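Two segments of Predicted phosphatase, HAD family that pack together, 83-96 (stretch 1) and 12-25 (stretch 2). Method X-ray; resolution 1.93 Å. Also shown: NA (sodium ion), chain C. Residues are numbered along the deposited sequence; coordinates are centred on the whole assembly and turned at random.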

# COMPACT_ATOMS: atom_id res chain seq x y z
N PHE A 83 -0.08 -15.10 -1.84
CA PHE A 83 0.80 -15.91 -1.00
C PHE A 83 2.27 -15.81 -1.39
O PHE A 83 3.15 -16.10 -0.59
CB PHE A 83 0.35 -17.38 -1.03
CG PHE A 83 -1.08 -17.58 -0.58
CD1 PHE A 83 -1.47 -17.24 0.71
CD2 PHE A 83 -2.04 -18.09 -1.45
CE1 PHE A 83 -2.80 -17.40 1.13
CE2 PHE A 83 -3.36 -18.26 -1.05
CZ PHE A 83 -3.74 -17.91 0.25
N GLU A 84 2.54 -15.40 -2.63
CA GLU A 84 3.91 -15.22 -3.11
C GLU A 84 4.21 -13.82 -2.59
O GLU A 84 4.30 -12.84 -3.33
CB GLU A 84 3.93 -15.30 -4.64
CG GLU A 84 3.33 -16.63 -5.13
CD GLU A 84 3.42 -16.83 -6.63
OE1 GLU A 84 2.89 -15.98 -7.38
OE2 GLU A 84 4.02 -17.84 -7.06
N ASN A 85 4.37 -13.78 -1.28
CA ASN A 85 4.52 -12.56 -0.51
C ASN A 85 5.47 -12.82 0.67
O ASN A 85 5.76 -13.97 1.00
CB ASN A 85 3.13 -12.25 0.04
CG ASN A 85 2.86 -10.78 0.18
OD1 ASN A 85 3.77 -9.98 0.37
ND2 ASN A 85 1.58 -10.43 0.11
N LYS A 86 5.92 -11.74 1.30
CA LYS A 86 6.81 -11.82 2.45
C LYS A 86 6.65 -10.55 3.26
O LYS A 86 6.35 -9.50 2.71
CB LYS A 86 8.28 -11.92 2.01
CG LYS A 86 8.66 -13.18 1.27
CD LYS A 86 10.10 -13.12 0.73
CE LYS A 86 10.28 -11.99 -0.27
NZ LYS A 86 11.62 -12.03 -0.95
N VAL A 87 6.83 -10.64 4.57
CA VAL A 87 6.75 -9.46 5.43
C VAL A 87 8.17 -8.91 5.51
O VAL A 87 9.12 -9.68 5.63
CB VAL A 87 6.27 -9.84 6.85
CG1 VAL A 87 6.36 -8.63 7.78
CG2 VAL A 87 4.84 -10.34 6.80
N TYR A 88 8.33 -7.59 5.40
CA TYR A 88 9.67 -7.00 5.46
C TYR A 88 10.26 -7.26 6.84
O TYR A 88 9.55 -7.21 7.84
CB TYR A 88 9.62 -5.49 5.20
CG TYR A 88 9.42 -5.08 3.76
CD1 TYR A 88 10.45 -5.22 2.82
CD2 TYR A 88 8.21 -4.54 3.33
CE1 TYR A 88 10.27 -4.83 1.49
CE2 TYR A 88 8.02 -4.15 2.01
CZ TYR A 88 9.05 -4.30 1.09
OH TYR A 88 8.83 -3.94 -0.22
N ASP A 89 11.57 -7.54 6.88
CA ASP A 89 12.23 -7.78 8.15
C ASP A 89 12.06 -6.57 9.07
O ASP A 89 12.13 -5.41 8.63
CB ASP A 89 13.73 -8.03 7.95
CG ASP A 89 14.02 -9.30 7.17
OD1 ASP A 89 13.36 -10.33 7.45
OD2 ASP A 89 14.91 -9.27 6.30
N GLY A 90 11.82 -6.84 10.35
CA GLY A 90 11.66 -5.78 11.32
C GLY A 90 10.26 -5.22 11.46
O GLY A 90 9.95 -4.60 12.47
N ILE A 91 9.40 -5.47 10.47
CA ILE A 91 8.04 -4.94 10.53
C ILE A 91 7.20 -5.38 11.73
O ILE A 91 6.61 -4.55 12.40
CB ILE A 91 7.24 -5.23 9.23
CG1 ILE A 91 7.69 -4.29 8.11
CG2 ILE A 91 5.74 -5.07 9.49
CD1 ILE A 91 7.46 -2.81 8.40
N GLU A 92 7.12 -6.68 12.00
CA GLU A 92 6.34 -7.09 13.15
C GLU A 92 6.90 -6.49 14.44
O GLU A 92 6.14 -6.07 15.31
CB GLU A 92 6.27 -8.62 13.26
CG GLU A 92 5.57 -9.09 14.52
CD GLU A 92 5.12 -10.53 14.43
OE1 GLU A 92 5.68 -11.30 13.63
OE2 GLU A 92 4.20 -10.90 15.19
N ALA A 93 8.23 -6.45 14.55
CA ALA A 93 8.87 -5.86 15.73
C ALA A 93 8.40 -4.40 15.85
O ALA A 93 8.06 -3.92 16.94
CB ALA A 93 10.37 -5.92 15.57
N LEU A 94 8.38 -3.70 14.72
CA LEU A 94 7.93 -2.30 14.68
C LEU A 94 6.50 -2.16 15.19
O LEU A 94 6.23 -1.36 16.09
CB LEU A 94 8.02 -1.76 13.24
CG LEU A 94 7.41 -0.36 13.02
CD1 LEU A 94 8.19 0.68 13.83
CD2 LEU A 94 7.44 -0.00 11.55
N LEU A 95 5.59 -2.95 14.61
CA LEU A 95 4.18 -2.92 14.99
C LEU A 95 3.98 -3.19 16.48
O LEU A 95 3.18 -2.52 17.13
CB LEU A 95 3.39 -3.96 14.19
CG LEU A 95 3.42 -3.79 12.67
CD1 LEU A 95 2.66 -4.94 12.00
CD2 LEU A 95 2.79 -2.45 12.32
N SER A 96 4.69 -4.19 17.00
CA SER A 96 4.57 -4.53 18.41
C SER A 96 5.02 -3.33 19.25
O SER A 96 4.29 -2.88 20.13
CB SER A 96 5.44 -5.74 18.75
OG SER A 96 5.23 -6.16 20.09
NA NA C . 2.78 0.77 -1.39
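Stretch 2 (12-25) DGTLTDSAEGITKS

Stretch 2 runs antiparallel to stretch 1: Gly21 lies beside Glu84, Ser18 beside Asn85, Asp17 beside Lys86 and Thr16 beside Val87, with CA atoms 4.2 to 5.2 Å apart. Residues 12-18 are extended or turning loop, and a helix begins at Ala19; in stretch 1 the loop gives way to a helix at Ile91. The two backbones meet in a single bridge, Val87 with Thr16.

Backbone polar groups do most of the joining. Tyr88 N donates to Leu15 O (3.1 Å, nearly linear), and Asp17 N donates to Lys86 O at 2.7 Å. Lys86 N makes only a weak hydrogen bond to Asp17 O, at 3.3 Å; it also donates to Asn85 OD1 (2.9 Å). Further along, Gly21 N, in the first turn of its helix and thus without a helical acceptor, gives its proton to Glu84 O at 3.0 Å. Glycine suits this place: a CB here would lie 2.9 Å from Glu84 O, a clash. Gly13, whose N donates to Thr16 O (2.8 Å), has a positive phi that also favours glycine, and a CB would crowd the sodium ion, which is bound by Asp12 O at 2.2 Å.

Asn85 is buried, so its amide needs partners. OD1 takes the Lys86 N proton, while Asn85 ND2 donates to water 1 at 3.0 Å. That water donates to Asp12 OD1 (2.8 Å) and also bonds Thr16 OG1 (2.9 Å), tying three polar side chains together. Asp12 OD1 additionally accepts from Ser18 OG at 2.6 Å; Ser18 stands at the N-cap position, but its side chain makes no capping bond.

The Tyr88 ring extends along stretch 2, its OH 3.5 Å from Gly13 CA. Asp17 N lies over one face, and Asp17 CB makes a CH-pi contact 4.0 Å from the ring centroid. Leu15 turns its CB away, yet its end returns to apolar company: CD2 is 3.8 Å from Ile91 CG2 and 4.4 Å from Leu95 CD2, so the helix of stretch 1 meets Leu15 through aliphatic side chains.

The charged pairs between the stretches are made by residues that are exposed or partly exposed. Lys24 NZ pairs with Glu20 OE2 at 3.0 Å within its helix and makes a longer salt bridge to Glu84 OE2 (3.8 Å). The lysine offsets the closeness of the two carboxylates, Glu84 OE2 and Glu20 OE2, 3.9 Å apart. Lys86 NZ to Asp17 OD2, also 3.9 Å, is another long salt bridge.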

# COMPACT_ATOMS: atom_id res chain seq x y z
N ASP A 12 1.33 -3.06 0.48
CA ASP A 12 2.38 -3.48 -0.45
C ASP A 12 3.52 -2.47 -0.47
O ASP A 12 3.30 -1.28 -0.63
CB ASP A 12 1.81 -3.61 -1.87
CG ASP A 12 0.70 -4.64 -1.98
OD1 ASP A 12 0.87 -5.77 -1.46
OD2 ASP A 12 -0.34 -4.33 -2.60
N GLY A 13 4.75 -2.96 -0.31
CA GLY A 13 5.90 -2.07 -0.34
C GLY A 13 6.21 -1.34 0.96
O GLY A 13 7.20 -0.60 1.04
N THR A 14 5.37 -1.51 1.97
CA THR A 14 5.58 -0.86 3.25
C THR A 14 5.61 -1.92 4.35
O THR A 14 6.54 -1.96 5.16
CB THR A 14 4.47 0.16 3.56
OG1 THR A 14 4.53 1.23 2.61
CG2 THR A 14 4.65 0.73 4.96
N LEU A 15 4.59 -2.77 4.36
CA LEU A 15 4.53 -3.83 5.36
C LEU A 15 5.00 -5.16 4.76
O LEU A 15 5.68 -5.95 5.42
CB LEU A 15 3.11 -3.98 5.90
CG LEU A 15 2.53 -2.79 6.67
CD1 LEU A 15 1.08 -3.07 7.04
CD2 LEU A 15 3.38 -2.54 7.93
N THR A 16 4.66 -5.39 3.50
CA THR A 16 5.02 -6.64 2.83
C THR A 16 5.74 -6.44 1.50
O THR A 16 5.43 -5.52 0.74
CB THR A 16 3.75 -7.49 2.56
OG1 THR A 16 2.84 -6.73 1.75
CG2 THR A 16 3.06 -7.85 3.85
N ASP A 17 6.70 -7.31 1.22
CA ASP A 17 7.44 -7.32 -0.04
C ASP A 17 6.60 -8.27 -0.89
O ASP A 17 6.84 -9.48 -0.90
CB ASP A 17 8.84 -7.90 0.16
CG ASP A 17 9.67 -7.88 -1.11
OD1 ASP A 17 9.14 -7.50 -2.18
OD2 ASP A 17 10.86 -8.25 -1.03
N SER A 18 5.61 -7.72 -1.58
CA SER A 18 4.69 -8.51 -2.38
C SER A 18 4.91 -8.55 -3.88
O SER A 18 4.06 -9.05 -4.62
CB SER A 18 3.27 -8.02 -2.11
OG SER A 18 3.25 -6.60 -2.00
N ALA A 19 6.04 -8.02 -4.33
CA ALA A 19 6.35 -7.95 -5.75
C ALA A 19 6.18 -9.24 -6.55
O ALA A 19 5.61 -9.23 -7.64
CB ALA A 19 7.76 -7.41 -5.93
N GLU A 20 6.68 -10.36 -6.02
CA GLU A 20 6.58 -11.62 -6.74
C GLU A 20 5.15 -11.97 -7.16
O GLU A 20 4.88 -12.16 -8.34
CB GLU A 20 7.15 -12.78 -5.91
CG GLU A 20 6.71 -14.15 -6.45
CD GLU A 20 7.34 -15.31 -5.72
OE1 GLU A 20 7.55 -15.21 -4.49
OE2 GLU A 20 7.61 -16.34 -6.38
N GLY A 21 4.26 -12.04 -6.18
CA GLY A 21 2.87 -12.37 -6.47
C GLY A 21 2.15 -11.35 -7.34
O GLY A 21 1.36 -11.72 -8.21
N ILE A 22 2.41 -10.06 -7.10
CA ILE A 22 1.76 -9.01 -7.87
C ILE A 22 2.27 -8.95 -9.31
O ILE A 22 1.47 -8.87 -10.24
CB ILE A 22 1.95 -7.63 -7.18
CG1 ILE A 22 1.25 -7.64 -5.82
CG2 ILE A 22 1.38 -6.51 -8.05
CD1 ILE A 22 1.48 -6.38 -4.98
N THR A 23 3.58 -8.99 -9.51
CA THR A 23 4.11 -8.93 -10.87
C THR A 23 3.70 -10.17 -11.65
O THR A 23 3.46 -10.10 -12.86
CB THR A 23 5.65 -8.76 -10.89
OG1 THR A 23 6.26 -9.82 -10.16
CG2 THR A 23 6.05 -7.41 -10.30
N LYS A 24 3.59 -11.30 -10.97
CA LYS A 24 3.18 -12.53 -11.62
C LYS A 24 1.71 -12.47 -12.03
O LYS A 24 1.33 -12.99 -13.08
CB LYS A 24 3.46 -13.74 -10.72
CG LYS A 24 4.89 -14.23 -10.81
CD LYS A 24 5.18 -15.43 -9.91
CE LYS A 24 6.64 -15.85 -10.05
NZ LYS A 24 6.98 -17.05 -9.25
N SER A 25 0.88 -11.82 -11.21
CA SER A 25 -0.54 -11.69 -11.53
C SER A 25 -0.72 -10.75 -12.72
O SER A 25 -1.58 -10.96 -13.58
CB SER A 25 -1.32 -11.15 -10.32
OG SER A 25 -1.22 -12.04 -9.21
O HOH W 1 0.42 -7.72 0.53
O HOH W 2 4.06 -0.11 -3.18
O HOH W 3 1.87 2.50 -2.42